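Local coordinates for uncharacterized protein (Staphylococcus aureus subsp. aureus Mu50, PDB 4QPV) that is of unknown function but belongs to the DUF1672 family, whose fold is built on a kinked-helix-beta-beta-beta repeat, at residues H134-E137 / L138-T142. Residues are numbered along the deposited sequence; the frame is centred on the assembly and turned at random.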
loop_
_atom_site.group_PDB
_atom_site.type_symbol
_atom_site.label_atom_id
_atom_site.label_comp_id
_atom_site.label_asym_id
_atom_site.label_seq_id
_atom_site.Cartn_x
_atom_site.Cartn_y
_atom_site.Cartn_z
ATOM N N HIS A 134 -12.443 -4.244 -7.764
ATOM C CA HIS A 134 -12.396 -3.214 -8.824
ATOM C C HIS A 134 -11.148 -3.378 -9.698
ATOM O O HIS A 134 -10.643 -2.385 -10.219
ATOM C CB HIS A 134 -12.379 -1.808 -8.189
ATOM C CG HIS A 134 -13.551 -1.536 -7.307
ATOM N ND1 HIS A 134 -14.733 -1.032 -7.817
ATOM C CD2 HIS A 134 -13.692 -1.723 -5.973
ATOM C CE1 HIS A 134 -15.557 -0.940 -6.787
ATOM N NE2 HIS A 134 -14.973 -1.343 -5.655
ATOM N N LYS A 135 -10.673 -4.634 -9.878
ATOM C CA LYS A 135 -9.417 -4.952 -10.573
ATOM C C LYS A 135 -9.319 -4.359 -11.981
ATOM O O LYS A 135 -8.349 -3.657 -12.260
ATOM C CB LYS A 135 -9.186 -6.478 -10.622
ATOM C CG LYS A 135 -7.803 -6.855 -11.137
ATOM C CD LYS A 135 -7.579 -8.370 -11.191
ATOM C CE LYS A 135 -6.116 -8.718 -11.258
ATOM N NZ LYS A 135 -5.425 -8.051 -12.389
ATOM N N GLU A 136 -10.263 -4.674 -12.872
ATOM C CA GLU A 136 -10.206 -4.196 -14.256
ATOM C C GLU A 136 -10.080 -2.674 -14.333
ATOM O O GLU A 136 -9.233 -2.188 -15.080
ATOM C CB GLU A 136 -11.434 -4.676 -15.048
ATOM C CG GLU A 136 -11.392 -4.303 -16.527
ATOM C CD GLU A 136 -12.410 -4.989 -17.421
ATOM O OE1 GLU A 136 -13.264 -5.742 -16.899
ATOM O OE2 GLU A 136 -12.348 -4.774 -18.652
ATOM N N GLU A 137 -10.939 -1.929 -13.589
ATOM C CA GLU A 137 -10.954 -0.452 -13.520
ATOM C C GLU A 137 -9.631 0.099 -13.010
ATOM O O GLU A 137 -9.108 1.082 -13.541
ATOM C CB GLU A 137 -12.029 -0.004 -12.509
ATOM C CG GLU A 137 -13.398 0.328 -13.023
ATOM C CD GLU A 137 -14.294 0.788 -11.885
ATOM O OE1 GLU A 137 -13.892 0.702 -10.694
ATOM O OE2 GLU A 137 -15.418 1.232 -12.198
ATOM N N LEU A 138 -9.122 -0.505 -11.927
ATOM C CA LEU A 138 -7.878 -0.033 -11.316
ATOM C C LEU A 138 -6.683 -0.315 -12.257
ATOM O O LEU A 138 -5.827 0.551 -12.416
ATOM C CB LEU A 138 -7.692 -0.657 -9.921
ATOM C CG LEU A 138 -8.636 -0.067 -8.853
ATOM C CD1 LEU A 138 -8.679 -0.958 -7.599
ATOM C CD2 LEU A 138 -8.218 1.370 -8.483
ATOM N N ASP A 139 -6.668 -1.487 -12.927
ATOM C CA ASP A 139 -5.619 -1.799 -13.909
ATOM C C ASP A 139 -5.694 -0.817 -15.092
ATOM O O ASP A 139 -4.658 -0.370 -15.577
ATOM C CB ASP A 139 -5.711 -3.249 -14.368
ATOM C CG ASP A 139 -5.363 -4.278 -13.288
ATOM O OD1 ASP A 139 -4.805 -3.874 -12.219
ATOM O OD2 ASP A 139 -5.562 -5.496 -13.541
ATOM N N ASN A 140 -6.913 -0.404 -15.498
ATOM C CA ASN A 140 -7.050 0.610 -16.548
ATOM C C ASN A 140 -6.466 1.935 -16.092
ATOM O O ASN A 140 -5.819 2.606 -16.895
ATOM C CB ASN A 140 -8.488 0.813 -16.962
ATOM C CG ASN A 140 -9.061 -0.335 -17.731
ATOM O OD1 ASN A 140 -8.340 -1.130 -18.360
ATOM N ND2 ASN A 140 -10.379 -0.442 -17.692
ATOM N N LEU A 141 -6.689 2.314 -14.812
ATOM C CA LEU A 141 -6.119 3.549 -14.269
ATOM C C LEU A 141 -4.580 3.479 -14.302
ATOM O O LEU A 141 -3.932 4.461 -14.698
ATOM C CB LEU A 141 -6.624 3.836 -12.831
ATOM C CG LEU A 141 -6.045 5.097 -12.127
ATOM C CD1 LEU A 141 -6.344 6.388 -12.935
ATOM C CD2 LEU A 141 -6.607 5.246 -10.728
ATOM N N THR A 142 -4.006 2.317 -13.921
ATOM C CA THR A 142 -2.542 2.146 -13.920
ATOM C C THR A 142 -1.976 2.407 -15.322
ATOM O O THR A 142 -1.020 3.175 -15.476
ATOM C CB THR A 142 -2.146 0.759 -13.421
ATOM O OG1 THR A 142 -2.741 0.562 -12.136
ATOM C CG2 THR A 142 -0.617 0.595 -13.332
HETATM O O HOH W 1 -12.258 -2.089 -19.209
#
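Leu138 closes the first turn of helix 135-147 over His134. Leu138 N bonds to His134 O at 3.0 Å, and Leu138 CD1 lies 3.8 Å from His134 CB. His134 is the first non-helical residue after helix 116-133 and the N-cap of helix 135-147, so the chain changes from one helix to the next here. Asp139 comes next, and Asp139 N bonds to Lys135 O at 2.8 Å. Its side chain crosses that of Lys135, and Asp139 OD2 takes Lys135 NZ at 2.8 Å on the syn lone pair, forming a salt bridge. Lys135 leaves with CG anti to its N (chi1 -171°) and bends at the last torsion (chi4 -55°), which brings the ammonium back to the carboxylate. Asn140 runs beside Glu136, their flat ends turned 66° apart. One water joins them, donating to Glu136 OE2 (2.7 Å) and accepting from Asn140 ND2 (2.9 Å). ND2 also bonds to Asn253 O. Leu141 N bonds to Glu137 O at 3.0 Å. Leu138 and Leu141 pack towards strands 175-178 and 220-227. Asp139 is held through both oxygens, OD2 by Lys135 and OD1 by Tyr131 OH, which fixes the carboxylate and probably favours its ionised form.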